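Local coordinates for protein major pollen allergen Jun a 1 (PDB 1PXZ) that cleaves pectate by calcium-dependent beta-elimination, though with low activity, and is the major allergen of mountain cedar pollen, at residues K66-F72 against H89-R95; R18-D23 against G35-F40. All blocks are in the same frame, centred on the assembly; numbering follows the deposited sequence.

Interaction 1. Residues K66-F72 against H89-R95; sequences KALWIIF and HKTIDGR
Neighbouring rungs of a parallel beta-helix meet in register, and strands 68-72 and 90-93 do so here: their axes approach to 4.7 Å and cross at -15°, and Leu68, Trp69 and Ile70 lie beside Lys90, Thr91 and Ile92. Entry into the second strand is made by His89, in a left-handed backbone conformation (phi 56°, psi 53°), whose O accepts from Leu68 N at 3.2 Å. Lys90, with chi1 and chi2 both m, folds along the face it shares with Leu68 and Ile70 until its NZ reaches Lys66 O at 2.6 Å; Arg64 O is a further acceptor. The parallel ladder continues as Thr91 N donates to Leu68 O (3.1 Å) and Thr91 O receives Ile70 N (2.7 Å). On the opposite face Thr91 (chi1 m) sets CG2 3.7 Å from the centroid of the Trp69 six-membered ring, a CH-pi contact, and its OG1 accepts a hydrogen bond from Gly35 N. Such stacking of like positions, coil upon coil, is the hallmark of the parallel beta-helix, the fold of pectate lyases: Ile92 repeats it on the face of Lys90, its CG1 lying 4.2 Å from Ile70 CD1; the edge of the Phe72 ring comes in from further along, Phe72 CZ lying 3.7 Å from Ile92 CG2. Asp93 N closes the ladder on Ile70 O at 2.8 Å, while Asp93 OD2 takes Trp69 NE1 at 2.9 Å and also pairs with Arg18. After Gly94, Arg95 N returns to Asp93 OD1 (3.1 Å) in an Asx turn, and Arg95 NE bridges to Asp93 OD1 at 2.9 Å. Where the strands part, one water links Phe72 N (2.9 Å), Asp93 O (2.7 Å) and Arg95 O (2.9 Å).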
ATOM      1  N   LYS A  66      13.365   3.236  19.362  1.00 15.38           N
ATOM      2  CA  LYS A  66      14.115   4.245  18.613  1.00 17.04           C
ATOM      3  C   LYS A  66      13.928   4.108  17.099  1.00 13.58           C
ATOM      4  O   LYS A  66      13.552   3.048  16.607  1.00 11.40           O
ATOM      5  CB  LYS A  66      15.599   4.151  18.960  1.00 17.48           C
ATOM      6  CG  LYS A  66      16.246   2.869  18.443  1.00 23.32           C
ATOM      7  CD  LYS A  66      17.638   2.718  19.068  1.00 29.33           C
ATOM      8  CE  LYS A  66      18.712   2.764  17.999  1.00 36.72           C
ATOM      9  NZ  LYS A  66      20.050   3.138  18.526  1.00 44.79           N
ATOM     10  N   ALA A  67      14.228   5.189  16.391  1.00 12.10           N
ATOM     11  CA  ALA A  67      14.166   5.236  14.936  1.00 12.82           C
ATOM     12  C   ALA A  67      15.213   4.318  14.325  1.00 13.63           C
ATOM     13  O   ALA A  67      16.397   4.397  14.685  1.00 14.12           O
ATOM     14  CB  ALA A  67      14.371   6.652  14.403  1.00 12.29           C
ATOM     15  N   LEU A  68      14.790   3.444  13.407  1.00 10.84           N
ATOM     16  CA  LEU A  68      15.767   2.550  12.791  1.00 10.64           C
ATOM     17  C   LEU A  68      15.483   2.405  11.294  1.00 13.31           C
ATOM     18  O   LEU A  68      14.302   2.377  10.938  1.00  9.01           O
ATOM     19  CB  LEU A  68      15.717   1.139  13.391  1.00 11.62           C
ATOM     20  CG  LEU A  68      16.231   0.971  14.821  1.00 14.45           C
ATOM     21  CD1 LEU A  68      16.062  -0.493  15.228  1.00 13.29           C
ATOM     22  CD2 LEU A  68      17.674   1.442  14.934  1.00  9.86           C
ATOM     23  N   TRP A  69      16.555   2.290  10.530  1.00  8.25           N
ATOM     24  CA  TRP A  69      16.442   2.044   9.093  1.00  7.58           C
ATOM     25  C   TRP A  69      16.892   0.604   8.889  1.00  8.98           C
ATOM     26  O   TRP A  69      18.108   0.357   8.922  1.00  8.96           O
ATOM     27  CB  TRP A  69      17.256   3.081   8.318  1.00  9.35           C
ATOM     28  CG  TRP A  69      16.956   3.106   6.847  1.00 10.82           C
ATOM     29  CD1 TRP A  69      17.324   2.191   5.916  1.00 12.56           C
ATOM     30  CD2 TRP A  69      16.212   4.114   6.140  1.00  5.97           C
ATOM     31  NE1 TRP A  69      16.862   2.558   4.672  1.00  8.00           N
ATOM     32  CE2 TRP A  69      16.178   3.729   4.790  1.00  8.88           C
ATOM     33  CE3 TRP A  69      15.576   5.294   6.538  1.00  9.29           C
ATOM     34  CZ2 TRP A  69      15.535   4.478   3.800  1.00 10.02           C
ATOM     35  CZ3 TRP A  69      14.930   6.043   5.558  1.00  9.22           C
ATOM     36  CH2 TRP A  69      14.920   5.623   4.226  1.00  9.78           C
ATOM     37  N   ILE A  70      15.920  -0.283   8.715  1.00  6.38           N
ATOM     38  CA  ILE A  70      16.236  -1.717   8.679  1.00  8.27           C
ATOM     39  C   ILE A  70      16.574  -2.216   7.281  1.00 12.24           C
ATOM     40  O   ILE A  70      15.853  -1.979   6.307  1.00  8.32           O
ATOM     41  CB  ILE A  70      15.066  -2.504   9.296  1.00  6.66           C
ATOM     42  CG1 ILE A  70      14.815  -2.092  10.750  1.00  5.84           C
ATOM     43  CG2 ILE A  70      15.255  -4.007   9.161  1.00  9.23           C
ATOM     44  CD1 ILE A  70      13.408  -2.422  11.238  1.00  9.95           C
ATOM     45  N   ILE A  71      17.725  -2.897   7.212  1.00  7.16           N
ATOM     46  CA  ILE A  71      18.224  -3.467   5.952  1.00  5.91           C
ATOM     47  C   ILE A  71      18.601  -4.938   6.169  1.00  7.55           C
ATOM     48  O   ILE A  71      18.567  -5.423   7.296  1.00 11.22           O
ATOM     49  CB  ILE A  71      19.463  -2.737   5.439  1.00  8.38           C
ATOM     50  CG1 ILE A  71      20.612  -2.777   6.463  1.00  9.20           C
ATOM     51  CG2 ILE A  71      19.154  -1.293   5.069  1.00 10.94           C
ATOM     52  CD1 ILE A  71      21.938  -2.340   5.882  1.00 25.43           C
ATOM     53  N   PHE A  72      18.942  -5.656   5.112  1.00  8.84           N
ATOM     54  CA  PHE A  72      19.114  -7.115   5.254  1.00  8.15           C
ATOM     55  C   PHE A  72      20.493  -7.546   4.766  1.00 16.40           C
ATOM     56  O   PHE A  72      20.909  -7.094   3.703  1.00 11.93           O
ATOM     57  CB  PHE A  72      17.996  -7.824   4.497  1.00 10.79           C
ATOM     58  CG  PHE A  72      16.596  -7.545   5.037  1.00  8.52           C
ATOM     59  CD1 PHE A  72      15.941  -6.373   4.689  1.00  9.02           C
ATOM     60  CD2 PHE A  72      15.939  -8.428   5.863  1.00 11.23           C
ATOM     61  CE1 PHE A  72      14.665  -6.087   5.173  1.00  9.04           C
ATOM     62  CE2 PHE A  72      14.673  -8.156   6.353  1.00  8.36           C
ATOM     63  CZ  PHE A  72      14.012  -6.985   5.999  1.00 10.98           C
ATOM     64  N   HIS A  89       8.389   5.233  13.268  1.00  9.30           N
ATOM     65  CA  HIS A  89       9.728   5.700  12.922  1.00 11.67           C
ATOM     66  C   HIS A  89      10.614   4.535  12.523  1.00 15.89           C
ATOM     67  O   HIS A  89      11.702   4.287  13.030  1.00 10.17           O
ATOM     68  CB  HIS A  89      10.338   6.488  14.100  1.00 11.47           C
ATOM     69  CG  HIS A  89       9.561   7.780  14.233  1.00  9.64           C
ATOM     70  ND1 HIS A  89       8.502   7.942  15.075  1.00 19.08           N
ATOM     71  CD2 HIS A  89       9.712   8.942  13.555  1.00 14.72           C
ATOM     72  CE1 HIS A  89       8.025   9.175  14.944  1.00 19.13           C
ATOM     73  NE2 HIS A  89       8.744   9.790  14.032  1.00 14.87           N
ATOM     74  N   LYS A  90      10.094   3.751  11.570  1.00 10.73           N
ATOM     75  CA  LYS A  90      10.861   2.616  11.077  1.00  7.09           C
ATOM     76  C   LYS A  90      10.844   2.643   9.547  1.00  8.28           C
ATOM     77  O   LYS A  90       9.798   3.020   9.019  1.00  9.62           O
ATOM     78  CB  LYS A  90      10.272   1.273  11.509  1.00  9.96           C
ATOM     79  CG  LYS A  90      10.289   0.977  13.003  1.00 11.05           C
ATOM     80  CD  LYS A  90      11.712   0.884  13.523  1.00  8.75           C
ATOM     81  CE  LYS A  90      11.720   0.722  15.042  1.00  6.95           C
ATOM     82  NZ  LYS A  90      11.341   2.035  15.672  1.00  8.76           N
ATOM     83  N   THR A  91      11.926   2.243   8.907  1.00  8.20           N
ATOM     84  CA  THR A  91      11.948   1.887   7.491  1.00  6.73           C
ATOM     85  C   THR A  91      12.324   0.411   7.418  1.00  6.86           C
ATOM     86  O   THR A  91      13.269   0.017   8.109  1.00  7.79           O
ATOM     87  CB  THR A  91      12.950   2.715   6.681  1.00  7.20           C
ATOM     88  OG1 THR A  91      12.496   4.079   6.743  1.00  7.82           O
ATOM     89  CG2 THR A  91      12.989   2.269   5.228  1.00  8.10           C
ATOM     90  N   ILE A  92      11.574  -0.355   6.644  1.00  3.71           N
ATOM     91  CA  ILE A  92      12.100  -1.708   6.307  1.00  6.24           C
ATOM     92  C   ILE A  92      12.458  -1.614   4.837  1.00  9.68           C
ATOM     93  O   ILE A  92      11.573  -1.402   4.011  1.00 10.31           O
ATOM     94  CB  ILE A  92      11.093  -2.789   6.671  1.00 10.30           C
ATOM     95  CG1 ILE A  92      10.614  -2.626   8.131  1.00  7.34           C
ATOM     96  CG2 ILE A  92      11.643  -4.179   6.387  1.00 12.74           C
ATOM     97  CD1 ILE A  92       9.656  -3.731   8.570  1.00  7.29           C
ATOM     98  N   ASP A  93      13.739  -1.712   4.525  1.00  8.55           N
ATOM     99  CA  ASP A  93      14.276  -1.411   3.200  1.00  4.74           C
ATOM    100  C   ASP A  93      14.893  -2.662   2.589  1.00  8.63           C
ATOM    101  O   ASP A  93      15.987  -3.069   3.004  1.00  8.00           O
ATOM    102  CB  ASP A  93      15.271  -0.251   3.354  1.00  5.49           C
ATOM    103  CG  ASP A  93      16.120   0.101   2.160  1.00  7.07           C
ATOM    104  OD1 ASP A  93      15.904  -0.370   1.022  1.00  7.19           O
ATOM    105  OD2 ASP A  93      17.095   0.888   2.298  1.00  7.81           O
ATOM    106  N   GLY A  94      14.243  -3.283   1.604  1.00  7.49           N
ATOM    107  CA  GLY A  94      14.753  -4.475   0.940  1.00 10.09           C
ATOM    108  C   GLY A  94      15.719  -4.287  -0.203  1.00 11.13           C
ATOM    109  O   GLY A  94      16.084  -5.230  -0.915  1.00 11.60           O
ATOM    110  N   ARG A  95      16.170  -3.058  -0.478  1.00  9.71           N
ATOM    111  CA  ARG A  95      17.105  -2.846  -1.569  1.00  7.28           C
ATOM    112  C   ARG A  95      18.419  -3.563  -1.256  1.00  7.55           C
ATOM    113  O   ARG A  95      18.883  -3.425  -0.127  1.00 10.25           O
ATOM    114  CB  ARG A  95      17.406  -1.358  -1.820  1.00  7.91           C
ATOM    115  CG  ARG A  95      16.165  -0.664  -2.451  1.00  6.92           C
ATOM    116  CD  ARG A  95      16.418   0.844  -2.487  1.00  8.40           C
ATOM    117  NE  ARG A  95      16.592   1.398  -1.139  1.00  8.91           N
ATOM    118  CZ  ARG A  95      16.820   2.682  -0.878  1.00  9.46           C
ATOM    119  NH1 ARG A  95      16.903   3.554  -1.886  1.00  7.43           N
ATOM    120  NH2 ARG A  95      16.973   3.102   0.374  1.00  9.23           N
TER
HETATM  121  O   HOH W   1      18.207  -4.501   2.532  1.00 10.99           O

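Interaction 2. Residues R18-D23 against G35-F40; sequences RMKLAD and GKGGDF
Segments without regular pairing can still be joined by side chains that pack on one another and on backbone, and 18-23 against 35-40 is an example: a short 3-10 helix, 18-23, faces a type II beta turn (Gly35 to Gly38, closed by Gly38 N to Gly35 O at 2.8 Å) with no hydrogen bond between them. Arg18, extended beyond its m chi1, brings CD to 4.0 Å from Phe40 CE1; its guanidinium carries on to Asp93. Met19, with chi1 m and chi2 and chi3 both t, is the main plug. Its CE stands 4.2 Å from the centroid of the Phe40 ring, over the face, and 3.3 Å from Gly38 O, while SD approaches Gly37 N at 3.7 Å. With Met19 SD placed obliquely, 5.1 Å from the Phe40 ring centroid, this is a Met-aromatic contact. Gly37 adopts phi 87°, psi -21°, where a CB would collide with the carbonyl O of Lys36. One 3-10 turn further on, Ala22 N bonds to Met19 O at 3.1 Å, and Ala22 CB meets Lys36 CB at 4.1 Å. Asp23 then forms a long salt bridge, Asp23 OD1 to Lys36 NZ at 3.5 Å. Beneath lies the parallel sheet of the beta-helix: Met19 and Ala22 rest on Trp69 of strand 68-72, Ala22 also touches Ile117 of strand 114-119, and Phe40 meets the Trp69 ring steeply at the start of strand 39-43.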
ATOM      1  N   ARG A  18      21.236   5.338   1.327  1.00 10.20           N
ATOM      2  CA  ARG A  18      19.891   4.758   1.391  1.00 10.11           C
ATOM      3  C   ARG A  18      18.876   5.761   1.920  1.00 10.52           C
ATOM      4  O   ARG A  18      17.704   5.667   1.554  1.00  8.55           O
ATOM      5  CB  ARG A  18      19.845   3.512   2.276  1.00 13.42           C
ATOM      6  CG  ARG A  18      20.517   2.259   1.718  1.00 12.40           C
ATOM      7  CD  ARG A  18      20.523   1.189   2.827  1.00 11.02           C
ATOM      8  NE  ARG A  18      21.112  -0.066   2.378  1.00 12.06           N
ATOM      9  CZ  ARG A  18      20.410  -1.019   1.773  1.00 15.41           C
ATOM     10  NH1 ARG A  18      19.098  -0.847   1.554  1.00 11.10           N
ATOM     11  NH2 ARG A  18      21.021  -2.137   1.401  1.00 11.81           N
ATOM     12  N   MET A  19      19.220   6.713   2.797  1.00  8.96           N
ATOM     13  CA  MET A  19      18.106   7.470   3.376  1.00 10.40           C
ATOM     14  C   MET A  19      17.610   8.596   2.483  1.00 10.92           C
ATOM     15  O   MET A  19      16.656   9.304   2.805  1.00 11.32           O
ATOM     16  CB  MET A  19      18.522   8.026   4.741  1.00 12.43           C
ATOM     17  CG  MET A  19      18.833   6.900   5.745  1.00 15.31           C
ATOM     18  SD  MET A  19      19.037   7.631   7.371  1.00 20.85           S
ATOM     19  CE  MET A  19      19.152   6.224   8.454  1.00 13.99           C
ATOM     20  N   LYS A  20      18.248   8.778   1.326  1.00 11.18           N
ATOM     21  CA  LYS A  20      17.724   9.779   0.394  1.00 11.46           C
ATOM     22  C   LYS A  20      16.296   9.435  -0.013  1.00 13.11           C
ATOM     23  O   LYS A  20      15.499  10.335  -0.265  1.00 12.38           O
ATOM     24  CB  LYS A  20      18.606   9.850  -0.844  1.00 14.71           C
ATOM     25  CG  LYS A  20      18.217  10.923  -1.844  1.00 17.43           C
ATOM     26  CD  LYS A  20      19.323  11.116  -2.862  1.00 27.17           C
ATOM     27  CE  LYS A  20      19.107  12.418  -3.630  1.00 40.79           C
ATOM     28  NZ  LYS A  20      19.583  12.291  -5.036  1.00 50.81           N
ATOM     29  N   LEU A  21      15.990   8.143  -0.080  1.00  9.67           N
ATOM     30  CA  LEU A  21      14.624   7.692  -0.376  1.00 10.76           C
ATOM     31  C   LEU A  21      13.577   8.440   0.424  1.00  9.76           C
ATOM     32  O   LEU A  21      12.514   8.818  -0.075  1.00 12.68           O
ATOM     33  CB  LEU A  21      14.531   6.181  -0.091  1.00 11.56           C
ATOM     34  CG  LEU A  21      13.154   5.548  -0.309  1.00 11.35           C
ATOM     35  CD1 LEU A  21      12.796   5.522  -1.787  1.00  8.99           C
ATOM     36  CD2 LEU A  21      13.105   4.157   0.304  1.00  7.72           C
ATOM     37  N   ALA A  22      13.860   8.697   1.700  1.00  8.17           N
ATOM     38  CA  ALA A  22      12.837   9.274   2.560  1.00 10.63           C
ATOM     39  C   ALA A  22      12.521  10.728   2.195  1.00 14.52           C
ATOM     40  O   ALA A  22      11.511  11.256   2.655  1.00 22.28           O
ATOM     41  CB  ALA A  22      13.246   9.183   4.027  1.00 12.89           C
ATOM     42  N   ASP A  23      13.336  11.371   1.379  1.00 11.53           N
ATOM     43  CA  ASP A  23      13.040  12.746   0.977  1.00 18.59           C
ATOM     44  C   ASP A  23      12.108  12.801  -0.222  1.00 21.54           C
ATOM     45  O   ASP A  23      11.812  13.885  -0.732  1.00 18.40           O
ATOM     46  CB  ASP A  23      14.318  13.497   0.580  1.00 20.24           C
ATOM     47  CG  ASP A  23      15.330  13.591   1.706  1.00 24.21           C
ATOM     48  OD1 ASP A  23      14.906  13.541   2.875  1.00 22.04           O
ATOM     49  OD2 ASP A  23      16.540  13.704   1.422  1.00 23.96           O
ATOM     50  N   GLY A  35      12.534   5.608   9.229  1.00 10.49           N
ATOM     51  CA  GLY A  35      13.584   5.674  10.234  1.00  6.98           C
ATOM     52  C   GLY A  35      14.634   6.710   9.880  1.00 11.98           C
ATOM     53  O   GLY A  35      15.783   6.614  10.322  1.00 12.95           O
ATOM     54  N   LYS A  36      14.276   7.698   9.058  1.00 11.90           N
ATOM     55  CA  LYS A  36      15.252   8.728   8.699  1.00 11.18           C
ATOM     56  C   LYS A  36      15.857   9.375   9.937  1.00 11.16           C
ATOM     57  O   LYS A  36      15.146   9.644  10.906  1.00 16.00           O
ATOM     58  CB  LYS A  36      14.563   9.809   7.865  1.00 21.04           C
ATOM     59  CG  LYS A  36      15.424  11.022   7.549  1.00 25.50           C
ATOM     60  CD  LYS A  36      14.499  12.241   7.476  1.00 34.93           C
ATOM     61  CE  LYS A  36      14.673  12.937   6.135  1.00 47.76           C
ATOM     62  NZ  LYS A  36      15.082  14.362   6.303  1.00 43.22           N
ATOM     63  N   GLY A  37      17.166   9.598   9.910  1.00 16.57           N
ATOM     64  CA  GLY A  37      17.782  10.156  11.117  1.00 24.79           C
ATOM     65  C   GLY A  37      18.196   9.095  12.122  1.00 32.20           C
ATOM     66  O   GLY A  37      19.036   9.339  12.992  1.00 28.97           O
ATOM     67  N   GLY A  38      17.614   7.902  12.040  1.00 18.15           N
ATOM     68  CA  GLY A  38      17.873   6.856  13.028  1.00 15.57           C
ATOM     69  C   GLY A  38      19.149   6.135  12.653  1.00 16.29           C
ATOM     70  O   GLY A  38      19.792   6.613  11.714  1.00 25.72           O
ATOM     71  N   ASP A  39      19.496   5.053  13.350  1.00 11.47           N
ATOM     72  CA  ASP A  39      20.636   4.263  12.914  1.00 10.64           C
ATOM     73  C   ASP A  39      20.208   3.220  11.890  1.00 11.70           C
ATOM     74  O   ASP A  39      19.050   2.796  11.899  1.00 14.85           O
ATOM     75  CB  ASP A  39      21.265   3.470  14.071  1.00 21.34           C
ATOM     76  CG  ASP A  39      21.530   4.327  15.294  1.00 39.75           C
ATOM     77  OD1 ASP A  39      22.240   5.344  15.132  1.00 30.85           O
ATOM     78  OD2 ASP A  39      21.038   3.989  16.392  1.00 39.61           O
ATOM     79  N   PHE A  40      21.151   2.778  11.063  1.00  7.78           N
ATOM     80  CA  PHE A  40      20.902   1.594  10.270  1.00  9.94           C
ATOM     81  C   PHE A  40      20.881   0.361  11.179  1.00 17.13           C
ATOM     82  O   PHE A  40      21.697   0.296  12.092  1.00 13.62           O
ATOM     83  CB  PHE A  40      21.965   1.395   9.199  1.00 12.25           C
ATOM     84  CG  PHE A  40      21.910   2.430   8.075  1.00 11.92           C
ATOM     85  CD1 PHE A  40      20.851   2.425   7.180  1.00  9.16           C
ATOM     86  CD2 PHE A  40      22.917   3.367   7.934  1.00 12.09           C
ATOM     87  CE1 PHE A  40      20.812   3.359   6.147  1.00 11.72           C
ATOM     88  CE2 PHE A  40      22.874   4.309   6.919  1.00 17.69           C
ATOM     89  CZ  PHE A  40      21.810   4.306   6.024  1.00 14.57           C
TER

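Overall arrangement
From the N terminus the chain first closes interaction 2, across an 11-residue loop, where the 3-10 segment 18-23 meets the turn that leads into strand 39-43. After that strand, interaction 1 spans the 16 residues of the next coil between 66-72 and 89-95. The two loops therefore come in series, yet their centres lie 8 Å apart and both reach the same parallel sheet. Strand 68-72 sits between strands 39-43 and 90-93, and salt bridges Lys66 NZ to Asp39 OD2 (2.5 Å) and Arg18 NH1 to Asp93 OD2 (2.8 Å) tie the contacts together. The N-terminal segment is thereby fastened across the first coils of the beta-helix.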